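Local coordinates for protein 2-c-methyl-d-erythritol 4-phosphate cytidylyltransferase (PDB 2VSH) that transfers the cytidylyl group of CTP to D-ribitol 5-phosphate, producing the CDP-activated ribitol used for teichoic acid precursors, at residues I33-I38 with E63-K68; M180-S185 with C198-I203; H164-Q169 with V208-G213. One frame throughout, in Å; residues are numbered along the deposited sequence.

Interaction 1: I33-I38 with E63-K68; sequences ILIHTI and EDLVDK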
ATOM      1  N   ILE A  33      18.959  12.093   0.741  1.00 21.51           N
ATOM      2  CA  ILE A  33      18.433  10.745   0.957  1.00 20.54           C
ATOM      3  C   ILE A  33      19.398   9.673   0.458  1.00 19.84           C
ATOM      4  O   ILE A  33      19.653   8.674   1.163  1.00 20.56           O
ATOM      5  CB  ILE A  33      17.002  10.581   0.342  1.00 20.63           C
ATOM      6  CG1 ILE A  33      16.001  11.439   1.133  1.00 20.89           C
ATOM      7  CG2 ILE A  33      16.566   9.096   0.375  1.00 16.36           C
ATOM      8  CD1 ILE A  33      14.660  11.731   0.424  1.00 22.32           C
ATOM      9  N   LEU A  34      19.951   9.874  -0.742  1.00 19.94           N
ATOM     10  CA  LEU A  34      20.890   8.914  -1.321  1.00 19.46           C
ATOM     11  C   LEU A  34      22.065   8.622  -0.390  1.00 19.42           C
ATOM     12  O   LEU A  34      22.520   7.478  -0.283  1.00 18.74           O
ATOM     13  CB  LEU A  34      21.427   9.416  -2.675  1.00 19.50           C
ATOM     14  CG  LEU A  34      22.510   8.556  -3.337  1.00 19.76           C
ATOM     15  CD1 LEU A  34      22.023   7.124  -3.679  1.00 17.96           C
ATOM     16  CD2 LEU A  34      23.090   9.251  -4.569  1.00 19.81           C
ATOM     17  N   ILE A  35      22.549   9.670   0.266  1.00 20.39           N
ATOM     18  CA  ILE A  35      23.691   9.559   1.186  1.00 21.20           C
ATOM     19  C   ILE A  35      23.348   8.717   2.423  1.00 21.53           C
ATOM     20  O   ILE A  35      24.142   7.855   2.820  1.00 21.01           O
ATOM     21  CB  ILE A  35      24.238  10.945   1.566  1.00 21.52           C
ATOM     22  CG1 ILE A  35      24.893  11.619   0.343  1.00 21.35           C
ATOM     23  CG2 ILE A  35      25.204  10.853   2.766  1.00 22.17           C
ATOM     24  CD1 ILE A  35      26.064  10.810  -0.316  1.00 21.00           C
ATOM     25  N   HIS A  36      22.175   8.975   3.008  1.00 22.40           N
ATOM     26  CA  HIS A  36      21.663   8.186   4.132  1.00 23.16           C
ATOM     27  C   HIS A  36      21.681   6.705   3.780  1.00 22.24           C
ATOM     28  O   HIS A  36      22.082   5.859   4.594  1.00 23.07           O
ATOM     29  CB  HIS A  36      20.215   8.558   4.448  1.00 23.47           C
ATOM     30  CG  HIS A  36      20.052   9.866   5.143  1.00 25.62           C
ATOM     31  ND1 HIS A  36      20.205  10.007   6.504  1.00 28.13           N
ATOM     32  CD2 HIS A  36      19.721  11.091   4.672  1.00 25.24           C
ATOM     33  CE1 HIS A  36      19.999  11.267   6.840  1.00 30.30           C
ATOM     34  NE2 HIS A  36      19.700  11.944   5.747  1.00 29.19           N
ATOM     35  N   THR A  37      21.224   6.401   2.566  1.00 21.19           N
ATOM     36  CA  THR A  37      21.078   5.022   2.104  1.00 20.05           C
ATOM     37  C   THR A  37      22.451   4.359   1.905  1.00 20.37           C
ATOM     38  O   THR A  37      22.681   3.227   2.353  1.00 21.34           O
ATOM     39  CB  THR A  37      20.262   4.968   0.773  1.00 19.01           C
ATOM     40  OG1 THR A  37      18.966   5.551   0.978  1.00 18.35           O
ATOM     41  CG2 THR A  37      20.086   3.526   0.304  1.00 18.00           C
ATOM     42  N   ILE A  38      23.359   5.057   1.232  1.00 20.84           N
ATOM     43  CA  ILE A  38      24.727   4.546   1.030  1.00 21.63           C
ATOM     44  C   ILE A  38      25.425   4.305   2.384  1.00 23.72           C
ATOM     45  O   ILE A  38      26.075   3.270   2.574  1.00 23.49           O
ATOM     46  CB  ILE A  38      25.570   5.482   0.152  1.00 21.53           C
ATOM     47  CG1 ILE A  38      25.045   5.511  -1.285  1.00 21.35           C
ATOM     48  CG2 ILE A  38      27.043   5.039   0.149  1.00 21.15           C
ATOM     49  CD1 ILE A  38      25.671   6.626  -2.161  1.00 20.70           C
ATOM     50  N   GLU A  63      28.709  11.958  -7.691  1.00 24.37           N
ATOM     51  CA  GLU A  63      30.127  11.939  -7.304  1.00 26.14           C
ATOM     52  C   GLU A  63      30.499  13.122  -6.399  1.00 26.93           C
ATOM     53  O   GLU A  63      31.266  12.954  -5.447  1.00 27.00           O
ATOM     54  CB  GLU A  63      31.044  11.859  -8.539  1.00 26.99           C
ATOM     55  CG  GLU A  63      30.856  10.556  -9.318  1.00 27.20           C
ATOM     56  CD  GLU A  63      31.696  10.441 -10.579  1.00 29.69           C
ATOM     57  OE1 GLU A  63      31.870  11.447 -11.308  1.00 33.90           O
ATOM     58  OE2 GLU A  63      32.178   9.310 -10.846  1.00 33.32           O
ATOM     59  N   ASP A  64      29.948  14.307  -6.680  1.00 27.66           N
ATOM     60  CA  ASP A  64      30.112  15.461  -5.795  1.00 29.26           C
ATOM     61  C   ASP A  64      29.594  15.151  -4.380  1.00 28.22           C
ATOM     62  O   ASP A  64      30.256  15.461  -3.386  1.00 29.04           O
ATOM     63  CB  ASP A  64      29.385  16.710  -6.345  1.00 30.35           C
ATOM     64  CG  ASP A  64      30.044  17.293  -7.591  1.00 33.65           C
ATOM     65  OD1 ASP A  64      31.140  16.832  -7.965  1.00 34.37           O
ATOM     66  OD2 ASP A  64      29.460  18.231  -8.200  1.00 37.26           O
ATOM     67  N   LEU A  65      28.411  14.546  -4.302  1.00 26.26           N
ATOM     68  CA  LEU A  65      27.780  14.206  -3.020  1.00 25.78           C
ATOM     69  C   LEU A  65      28.642  13.253  -2.175  1.00 25.75           C
ATOM     70  O   LEU A  65      28.785  13.439  -0.960  1.00 26.15           O
ATOM     71  CB  LEU A  65      26.403  13.595  -3.263  1.00 24.65           C
ATOM     72  CG  LEU A  65      25.108  14.416  -3.167  1.00 25.21           C
ATOM     73  CD1 LEU A  65      25.259  15.945  -3.304  1.00 27.92           C
ATOM     74  CD2 LEU A  65      24.066  13.863  -4.124  1.00 24.73           C
ATOM     75  N   VAL A  66      29.211  12.245  -2.829  1.00 25.65           N
ATOM     76  CA  VAL A  66      30.162  11.317  -2.191  1.00 26.02           C
ATOM     77  C   VAL A  66      31.407  12.052  -1.696  1.00 27.68           C
ATOM     78  O   VAL A  66      31.822  11.870  -0.547  1.00 28.07           O
ATOM     79  CB  VAL A  66      30.552  10.161  -3.136  1.00 25.72           C
ATOM     80  CG1 VAL A  66      31.720   9.329  -2.561  1.00 25.72           C
ATOM     81  CG2 VAL A  66      29.343   9.286  -3.412  1.00 23.44           C
ATOM     82  N   ASP A  67      31.983  12.901  -2.546  1.00 29.09           N
ATOM     83  CA  ASP A  67      33.132  13.711  -2.150  1.00 31.05           C
ATOM     84  C   ASP A  67      32.805  14.555  -0.932  1.00 31.63           C
ATOM     85  O   ASP A  67      33.620  14.682  -0.014  1.00 32.65           O
ATOM     86  CB  ASP A  67      33.592  14.615  -3.297  1.00 32.54           C
ATOM     87  CG  ASP A  67      34.369  13.871  -4.360  1.00 34.57           C
ATOM     88  OD1 ASP A  67      34.744  12.703  -4.131  1.00 35.03           O
ATOM     89  OD2 ASP A  67      34.619  14.461  -5.438  1.00 38.29           O
ATOM     90  N   LYS A  68      31.602  15.129  -0.930  1.00 30.64           N
ATOM     91  CA  LYS A  68      31.183  16.077   0.097  1.00 31.39           C
ATOM     92  C   LYS A  68      30.754  15.390   1.392  1.00 30.77           C
ATOM     93  O   LYS A  68      31.126  15.830   2.482  1.00 31.00           O
ATOM     94  CB  LYS A  68      30.019  16.935  -0.407  1.00 31.25           C
ATOM     95  CG  LYS A  68      29.645  18.083   0.542  1.00 33.69           C
ATOM     96  CD  LYS A  68      28.442  18.868   0.048  1.00 32.89           C
ATOM     97  CE  LYS A  68      28.383  20.257   0.667  1.00 36.89           C
ATOM     98  NZ  LYS A  68      28.398  20.235   2.156  1.00 38.37           N
TER
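Ile35 on helix 33-42 reaches across to Leu65 on helix 59-69, a buried apolar contact between two helices of the Rossmann-like nucleotide-binding fold. Helix 59-69 is the helix of the beta-alpha-beta crossover from strand 50-54 to strand 77-81, and helix 33-42 is the one that precedes strand 50-54. From CB, which points toward helix 59-69, the Ile35 side chain divides: CG2 lies anti to the backbone N and takes no part, while CG1 stands beside that N (chi1 -68°) and heads for the neighbour, passing 4.4 Å from Leu65 CB. A second bend at CG1 (chi2 -58°) sets the terminal CD1 against the backbone of Leu65 as much as its side chain. This methyl meets Leu65 CB at 4.1 Å and sits next to the peptide that joins Leu65 to Val66. Around this pair the fit is looser. Leu34 CD2 comes no nearer than 4.7 Å to Leu65 CD2, and Ile38 turns toward Val66. Leu34 also rests on Ile7 and Ala9 of strand 3-9, while Val66 packs on Ile77 of strand 77-81. Between the two segments the closest atoms are Ile35 CD1 and Leu65 O, at 3.8 Å.

Interaction 2: M180-S185 with C198-I203; sequences MDLYGS and CKIFVI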
ATOM      1  N   MET A 180      22.076 -11.918 -14.772  1.00 21.20           N
ATOM      2  CA  MET A 180      22.441 -11.695 -16.173  1.00 22.02           C
ATOM      3  C   MET A 180      21.903 -12.763 -17.110  1.00 23.66           C
ATOM      4  O   MET A 180      21.294 -12.441 -18.128  1.00 24.32           O
ATOM      5  CB  MET A 180      23.956 -11.541 -16.350  1.00 22.40           C
ATOM      6  CG  MET A 180      24.525 -10.357 -15.582  1.00 21.29           C
ATOM      7  SD  MET A 180      23.999  -8.743 -16.215  1.00 23.38           S
ATOM      8  CE  MET A 180      25.253  -8.464 -17.470  1.00 23.23           C
ATOM      9  N   ASP A 181      22.129 -14.032 -16.766  1.00 24.49           N
ATOM     10  CA  ASP A 181      21.626 -15.138 -17.562  1.00 26.38           C
ATOM     11  C   ASP A 181      20.103 -15.117 -17.771  1.00 25.73           C
ATOM     12  O   ASP A 181      19.632 -15.258 -18.896  1.00 25.75           O
ATOM     13  CB  ASP A 181      22.085 -16.471 -16.954  1.00 27.31           C
ATOM     14  CG  ASP A 181      23.589 -16.677 -17.079  1.00 30.19           C
ATOM     15  OD1 ASP A 181      24.216 -15.945 -17.881  1.00 33.06           O
ATOM     16  OD2 ASP A 181      24.146 -17.559 -16.389  1.00 32.43           O
ATOM     17  N   LEU A 182      19.345 -14.936 -16.695  1.00 25.14           N
ATOM     18  CA  LEU A 182      17.884 -14.963 -16.775  1.00 25.53           C
ATOM     19  C   LEU A 182      17.311 -13.741 -17.485  1.00 25.68           C
ATOM     20  O   LEU A 182      16.412 -13.864 -18.312  1.00 26.23           O
ATOM     21  CB  LEU A 182      17.279 -15.060 -15.377  1.00 24.44           C
ATOM     22  CG  LEU A 182      17.527 -16.348 -14.605  1.00 25.02           C
ATOM     23  CD1 LEU A 182      16.774 -16.242 -13.308  1.00 24.77           C
ATOM     24  CD2 LEU A 182      17.087 -17.585 -15.421  1.00 26.56           C
ATOM     25  N   TYR A 183      17.823 -12.562 -17.134  1.00 25.32           N
ATOM     26  CA  TYR A 183      17.400 -11.314 -17.761  1.00 25.04           C
ATOM     27  C   TYR A 183      17.721 -11.315 -19.240  1.00 25.94           C
ATOM     28  O   TYR A 183      16.928 -10.832 -20.049  1.00 26.64           O
ATOM     29  CB  TYR A 183      18.089 -10.145 -17.071  1.00 24.97           C
ATOM     30  CG  TYR A 183      17.738  -8.776 -17.613  1.00 25.16           C
ATOM     31  CD1 TYR A 183      16.474  -8.228 -17.415  1.00 24.35           C
ATOM     32  CD2 TYR A 183      18.683  -8.022 -18.308  1.00 25.36           C
ATOM     33  CE1 TYR A 183      16.159  -6.966 -17.903  1.00 24.36           C
ATOM     34  CE2 TYR A 183      18.371  -6.749 -18.793  1.00 25.80           C
ATOM     35  CZ  TYR A 183      17.114  -6.237 -18.591  1.00 24.71           C
ATOM     36  OH  TYR A 183      16.811  -4.982 -19.074  1.00 26.62           O
ATOM     37  N   GLY A 184      18.885 -11.877 -19.586  1.00 26.47           N
ATOM     38  CA  GLY A 184      19.343 -11.958 -20.964  1.00 26.83           C
ATOM     39  C   GLY A 184      18.466 -12.822 -21.840  1.00 27.54           C
ATOM     40  O   GLY A 184      18.485 -12.676 -23.052  1.00 27.71           O
ATOM     41  N   SER A 185      17.698 -13.721 -21.221  1.00 28.21           N
ATOM     42  CA  SER A 185      16.851 -14.668 -21.951  1.00 29.42           C
ATOM     43  C   SER A 185      15.475 -14.088 -22.289  1.00 29.17           C
ATOM     44  O   SER A 185      14.633 -14.785 -22.860  1.00 30.52           O
ATOM     45  CB  SER A 185      16.680 -15.959 -21.143  1.00 30.20           C
ATOM     46  OG  SER A 185      15.730 -15.762 -20.105  1.00 30.05           O
ATOM     47  N   CYS A 198      13.032  -9.962  -8.759  1.00 23.59           N
ATOM     48  CA  CYS A 198      12.593 -11.232  -8.173  1.00 23.74           C
ATOM     49  C   CYS A 198      11.562 -11.972  -9.041  1.00 23.63           C
ATOM     50  O   CYS A 198      11.587 -13.200  -9.123  1.00 24.44           O
ATOM     51  CB  CYS A 198      12.075 -11.022  -6.749  1.00 23.51           C
ATOM     52  SG  CYS A 198      13.428 -10.564  -5.605  1.00 24.62           S
ATOM     53  N   LYS A 199      10.669 -11.227  -9.682  1.00 22.89           N
ATOM     54  CA  LYS A 199       9.674 -11.802 -10.616  1.00 24.18           C
ATOM     55  C   LYS A 199      10.330 -12.652 -11.714  1.00 24.07           C
ATOM     56  O   LYS A 199       9.813 -13.701 -12.085  1.00 26.01           O
ATOM     57  CB  LYS A 199       8.814 -10.683 -11.229  1.00 24.18           C
ATOM     58  CG  LYS A 199       7.794 -11.105 -12.286  1.00 28.11           C
ATOM     59  CD  LYS A 199       6.843 -12.188 -11.788  1.00 32.44           C
ATOM     60  CE  LYS A 199       5.761 -12.518 -12.804  1.00 36.70           C
ATOM     61  NZ  LYS A 199       4.723 -11.438 -12.877  1.00 39.97           N
ATOM     62  N   ILE A 200      11.476 -12.198 -12.216  1.00 23.27           N
ATOM     63  CA  ILE A 200      12.207 -12.907 -13.264  1.00 23.39           C
ATOM     64  C   ILE A 200      12.687 -14.253 -12.735  1.00 23.81           C
ATOM     65  O   ILE A 200      12.571 -15.248 -13.427  1.00 25.34           O
ATOM     66  CB  ILE A 200      13.401 -12.088 -13.787  1.00 22.80           C
ATOM     67  CG1 ILE A 200      12.922 -10.765 -14.406  1.00 22.14           C
ATOM     68  CG2 ILE A 200      14.234 -12.884 -14.806  1.00 23.51           C
ATOM     69  CD1 ILE A 200      14.067  -9.820 -14.735  1.00 23.31           C
ATOM     70  N   PHE A 201      13.219 -14.278 -11.511  1.00 23.18           N
ATOM     71  CA  PHE A 201      13.621 -15.537 -10.872  1.00 23.25           C
ATOM     72  C   PHE A 201      12.401 -16.434 -10.630  1.00 23.91           C
ATOM     73  O   PHE A 201      12.437 -17.631 -10.919  1.00 25.05           O
ATOM     74  CB  PHE A 201      14.400 -15.279  -9.553  1.00 22.28           C
ATOM     75  CG  PHE A 201      15.835 -14.801  -9.758  1.00 20.64           C
ATOM     76  CD1 PHE A 201      16.104 -13.466 -10.084  1.00 19.02           C
ATOM     77  CD2 PHE A 201      16.901 -15.676  -9.600  1.00 21.02           C
ATOM     78  CE1 PHE A 201      17.432 -13.005 -10.275  1.00 19.38           C
ATOM     79  CE2 PHE A 201      18.242 -15.242  -9.786  1.00 21.59           C
ATOM     80  CZ  PHE A 201      18.499 -13.891 -10.128  1.00 20.49           C
ATOM     81  N   VAL A 202      11.316 -15.853 -10.113  1.00 23.93           N
ATOM     82  CA  VAL A 202      10.095 -16.618  -9.802  1.00 24.47           C
ATOM     83  C   VAL A 202       9.501 -17.317 -11.043  1.00 26.20           C
ATOM     84  O   VAL A 202       9.215 -18.526 -11.016  1.00 26.92           O
ATOM     85  CB  VAL A 202       9.048 -15.727  -9.051  1.00 24.39           C
ATOM     86  CG1 VAL A 202       7.689 -16.371  -8.985  1.00 24.29           C
ATOM     87  CG2 VAL A 202       9.539 -15.416  -7.647  1.00 22.53           C
ATOM     88  N   ILE A 203       9.361 -16.566 -12.128  1.00 26.93           N
ATOM     89  CA  ILE A 203       8.760 -17.083 -13.361  1.00 28.68           C
ATOM     90  C   ILE A 203       9.644 -18.107 -14.079  1.00 29.76           C
ATOM     91  O   ILE A 203       9.144 -18.940 -14.838  1.00 30.15           O
ATOM     92  CB  ILE A 203       8.289 -15.941 -14.326  1.00 28.38           C
ATOM     93  CG1 ILE A 203       7.243 -16.477 -15.308  1.00 31.02           C
ATOM     94  CG2 ILE A 203       9.464 -15.263 -15.056  1.00 27.16           C
ATOM     95  CD1 ILE A 203       6.463 -15.390 -16.019  1.00 33.67           C
TER
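Leu182 and Ile200, whose CA atoms are 7.0 Å apart, form the middle of the contact, and Phe201 and Tyr183 flank it. Leu182 carries its CG beside the backbone N (chi1 -67°), and the extended branch stretches CD1 out toward helix 197-203. There CD1 stands over one face of the Phe201 ring as a CH-pi contact, 3.9 Å from the centroid of that ring and 16° off its normal, displaced toward the CG, CD2 and CE2 rim. The CA-CB bond of Phe201 does not aim at the other helix; the side chain swings its ring round to receive the methyl. The Phe174 ring meets this ring as well.

Ile200 uses both of its branches. CG2 presses on Leu182 CB at 3.8 Å, whereas CD1, at the end of the longer branch, comes to the edge of the Tyr183 ring, 3.9 Å from Tyr183 CD1 and near the ring plane. The segments 180-184 and 198-203 of helices 176-184 and 197-203 cross almost perpendicularly, at 81° with axes 10.0 Å apart, in the helical region that follows strand 165-175 in this GT-A-like cytidylyltransferase fold. The Tyr183 ring also meets Phe179 and Lys191, the latter as a cation-pi pair, and its OH makes a weak hydrogen bond to Thr88, which probably contributes to the CTP site. A bound pentaethylene glycol, probably from the crystallisation liquor, lies about 3 Å from the Leu182 side chain.

Ser185 folds back on the preceding turn: its OG donates to Leu182 O at 2.7 Å, tilted out of the carbonyl plane, and Ser185 N reaches the same oxygen from the same face. Ser185 OG is also hydrogen-bonded to Lys204 NZ.

Interaction 3: H164-Q169 with V208-G213; sequences HLYQGQ and VALAKG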
ATOM      1  N   HIS A 164      -1.778 -14.804   2.414  1.00 39.57           N
ATOM      2  CA  HIS A 164      -0.594 -15.157   1.629  1.00 36.91           C
ATOM      3  C   HIS A 164       0.026 -13.982   0.894  1.00 32.88           C
ATOM      4  O   HIS A 164       0.870 -14.174   0.020  1.00 31.82           O
ATOM      5  CB  HIS A 164      -0.932 -16.284   0.641  1.00 38.73           C
ATOM      6  CG  HIS A 164      -1.401 -17.541   1.305  1.00 43.33           C
ATOM      7  ND1 HIS A 164      -2.500 -18.247   0.869  1.00 46.92           N
ATOM      8  CD2 HIS A 164      -0.930 -18.205   2.387  1.00 45.67           C
ATOM      9  CE1 HIS A 164      -2.686 -19.296   1.649  1.00 50.58           C
ATOM     10  NE2 HIS A 164      -1.742 -19.297   2.575  1.00 51.57           N
ATOM     11  N   LEU A 165      -0.383 -12.768   1.252  1.00 31.54           N
ATOM     12  CA  LEU A 165       0.108 -11.577   0.581  1.00 28.51           C
ATOM     13  C   LEU A 165       1.119 -10.817   1.430  1.00 27.82           C
ATOM     14  O   LEU A 165       0.992 -10.728   2.645  1.00 28.97           O
ATOM     15  CB  LEU A 165      -1.047 -10.657   0.152  1.00 28.27           C
ATOM     16  CG  LEU A 165      -2.119 -11.255  -0.781  1.00 29.10           C
ATOM     17  CD1 LEU A 165      -3.240 -10.241  -1.061  1.00 28.42           C
ATOM     18  CD2 LEU A 165      -1.516 -11.783  -2.097  1.00 27.88           C
ATOM     19  N   TYR A 166       2.127 -10.288   0.755  1.00 25.89           N
ATOM     20  CA  TYR A 166       3.215  -9.551   1.385  1.00 25.54           C
ATOM     21  C   TYR A 166       3.427  -8.287   0.587  1.00 24.87           C
ATOM     22  O   TYR A 166       3.200  -8.276  -0.628  1.00 24.41           O
ATOM     23  CB  TYR A 166       4.496 -10.396   1.382  1.00 25.00           C
ATOM     24  CG  TYR A 166       4.398 -11.634   2.264  1.00 26.30           C
ATOM     25  CD1 TYR A 166       3.851 -12.821   1.775  1.00 27.78           C
ATOM     26  CD2 TYR A 166       4.838 -11.609   3.590  1.00 27.09           C
ATOM     27  CE1 TYR A 166       3.744 -13.949   2.579  1.00 28.96           C
ATOM     28  CE2 TYR A 166       4.748 -12.732   4.400  1.00 28.96           C
ATOM     29  CZ  TYR A 166       4.202 -13.901   3.886  1.00 30.84           C
ATOM     30  OH  TYR A 166       4.104 -15.022   4.680  1.00 33.67           O
ATOM     31  N   GLN A 167       3.804  -7.208   1.268  1.00 25.29           N
ATOM     32  CA  GLN A 167       4.248  -6.000   0.584  1.00 25.19           C
ATOM     33  C   GLN A 167       5.735  -6.158   0.253  1.00 24.18           C
ATOM     34  O   GLN A 167       6.563  -6.426   1.140  1.00 23.48           O
ATOM     35  CB  GLN A 167       4.022  -4.755   1.448  1.00 27.77           C
ATOM     36  CG  GLN A 167       4.669  -3.485   0.902  1.00 30.44           C
ATOM     37  CD  GLN A 167       4.817  -2.395   1.951  1.00 35.25           C
ATOM     38  OE1 GLN A 167       5.933  -2.050   2.360  1.00 37.07           O
ATOM     39  NE2 GLN A 167       3.694  -1.852   2.398  1.00 38.98           N
ATOM     40  N   GLY A 168       6.056  -6.020  -1.030  1.00 23.20           N
ATOM     41  CA  GLY A 168       7.420  -6.162  -1.509  1.00 23.08           C
ATOM     42  C   GLY A 168       8.215  -4.924  -1.195  1.00 24.56           C
ATOM     43  O   GLY A 168       7.766  -3.813  -1.446  1.00 25.72           O
ATOM     44  N   GLN A 169       9.408  -5.121  -0.642  1.00 18.90           N
ATOM     45  CA  GLN A 169      10.315  -4.024  -0.373  1.00 19.27           C
ATOM     46  C   GLN A 169      11.623  -4.325  -1.079  1.00 19.35           C
ATOM     47  O   GLN A 169      11.664  -5.175  -1.957  1.00 20.12           O
ATOM     48  CB  GLN A 169      10.540  -3.865   1.131  1.00 19.56           C
ATOM     49  CG  GLN A 169       9.263  -3.705   1.963  1.00 19.94           C
ATOM     50  CD  GLN A 169       9.562  -3.432   3.440  1.00 21.50           C
ATOM     51  OE1 GLN A 169      10.548  -3.927   3.999  1.00 19.16           O
ATOM     52  NE2 GLN A 169       8.716  -2.624   4.069  1.00 21.38           N
ATOM     53  N   VAL A 208      13.103 -18.291  -4.514  1.00 25.83           N
ATOM     54  CA  VAL A 208      13.245 -16.949  -3.965  1.00 24.18           C
ATOM     55  C   VAL A 208      12.731 -16.932  -2.516  1.00 24.59           C
ATOM     56  O   VAL A 208      11.518 -16.972  -2.273  1.00 23.88           O
ATOM     57  CB  VAL A 208      12.519 -15.864  -4.811  1.00 23.36           C
ATOM     58  CG1 VAL A 208      12.919 -14.463  -4.349  1.00 22.40           C
ATOM     59  CG2 VAL A 208      12.813 -16.022  -6.315  1.00 23.16           C
ATOM     60  N   ALA A 209      13.673 -16.882  -1.575  1.00 23.85           N
ATOM     61  CA  ALA A 209      13.372 -16.850  -0.145  1.00 24.36           C
ATOM     62  C   ALA A 209      12.831 -15.490   0.270  1.00 24.08           C
ATOM     63  O   ALA A 209      13.156 -14.467  -0.351  1.00 22.81           O
ATOM     64  CB  ALA A 209      14.630 -17.152   0.651  1.00 24.54           C
ATOM     65  N   LEU A 210      12.009 -15.481   1.322  1.00 24.41           N
ATOM     66  CA  LEU A 210      11.515 -14.236   1.890  1.00 24.07           C
ATOM     67  C   LEU A 210      12.473 -13.763   2.992  1.00 24.16           C
ATOM     68  O   LEU A 210      12.829 -14.539   3.873  1.00 24.10           O
ATOM     69  CB  LEU A 210      10.097 -14.425   2.467  1.00 24.51           C
ATOM     70  CG  LEU A 210       9.020 -14.944   1.501  1.00 25.43           C
ATOM     71  CD1 LEU A 210       7.657 -15.074   2.204  1.00 27.60           C
ATOM     72  CD2 LEU A 210       8.911 -14.074   0.260  1.00 25.23           C
ATOM     73  N   ALA A 211      12.892 -12.498   2.929  1.00 23.17           N
ATOM     74  CA  ALA A 211      13.594 -11.862   4.053  1.00 23.42           C
ATOM     75  C   ALA A 211      12.639 -10.883   4.722  1.00 24.17           C
ATOM     76  O   ALA A 211      11.786 -10.289   4.073  1.00 23.05           O
ATOM     77  CB  ALA A 211      14.865 -11.150   3.588  1.00 22.11           C
ATOM     78  N   LYS A 212      12.794 -10.735   6.031  1.00 26.14           N
ATOM     79  CA  LYS A 212      11.921  -9.899   6.834  1.00 27.56           C
ATOM     80  C   LYS A 212      12.318  -8.450   6.629  1.00 26.72           C
ATOM     81  O   LYS A 212      13.446  -8.052   6.927  1.00 26.82           O
ATOM     82  CB  LYS A 212      12.013 -10.330   8.314  1.00 28.57           C
ATOM     83  CG  LYS A 212      11.317  -9.429   9.333  1.00 31.81           C
ATOM     84  CD  LYS A 212      11.474 -10.000  10.760  1.00 33.54           C
ATOM     85  CE  LYS A 212      11.639  -8.907  11.837  1.00 39.13           C
ATOM     86  NZ  LYS A 212      10.510  -7.932  11.854  1.00 39.21           N
ATOM     87  N   GLY A 213      11.390  -7.679   6.074  1.00 26.40           N
ATOM     88  CA  GLY A 213      11.544  -6.239   5.942  1.00 26.22           C
ATOM     89  C   GLY A 213      11.155  -5.555   7.231  1.00 27.49           C
ATOM     90  O   GLY A 213      11.211  -6.159   8.300  1.00 28.54           O
TER
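Leu210 meets Tyr166 and Gly213 meets Gln169 across strand 136-142, which lies between strands 165-175 and 208-212 in the mixed beta-sheet of the Rossmann-like fold. The touching parts, 166 to 169 and 210 to 213, run 63° apart; the link is made by side chains meeting each other at Leu210 and by a side chain meeting backbone at Gly213. Strand 208-212 is the outermost strand on this side of the chain's sheet. Val208 turns to helix 197-203, and Ala209 holds the strand to 136-142 through backbone bonds with Ala136 and Asp138. Leu210 then points toward Tyr166. Its extended branch (chi2 -180°) carries CD1 over one face of the ring, 4.2 Å from the centroid of the Tyr166 ring and offset toward the CE1-CZ rim, a CH-pi contact. Ile156 of the second subunit packs on Leu210, and the backbone of Leu165 and Tyr166 pairs antiparallel with a strand of that subunit, extending the sheet across the dimer. Ala211 faces helix 121-133, and Lys212 O is held by Arg122. At Gly213 the backbone makes room for the Gln169 amide. That amide is gripped at both ends: NE2 bonds to Glu214 O and, weakly, to Gln167 OE1, while OE1 accepts from Asn217 ND2. The same oxygen, Gln169 OE1, lies 3.2 Å from Gly213 CA.

Interactions 2 and 3 form one continuous region: strand 165-175 leads straight into helix 176-184, helix 197-203 is followed by strand 208-212, and interaction 2 is nested in the loop that interaction 3 closes. They touch where Val202 CG2 meets Val208 CG2 at 3.6 Å, and both border the second subunit. Interaction 1 lies on the other side of the chain's centre, its centre 30 Å from that of interaction 2 and 28 Å from that of interaction 3. Of the residues that probably form the CTP site, Thr88 is closest, its side chain about 3 Å from that of Tyr183; the side chains of Leu65 and Ala9 are about 9 Å apart, as are those of Gln169 and Arg86.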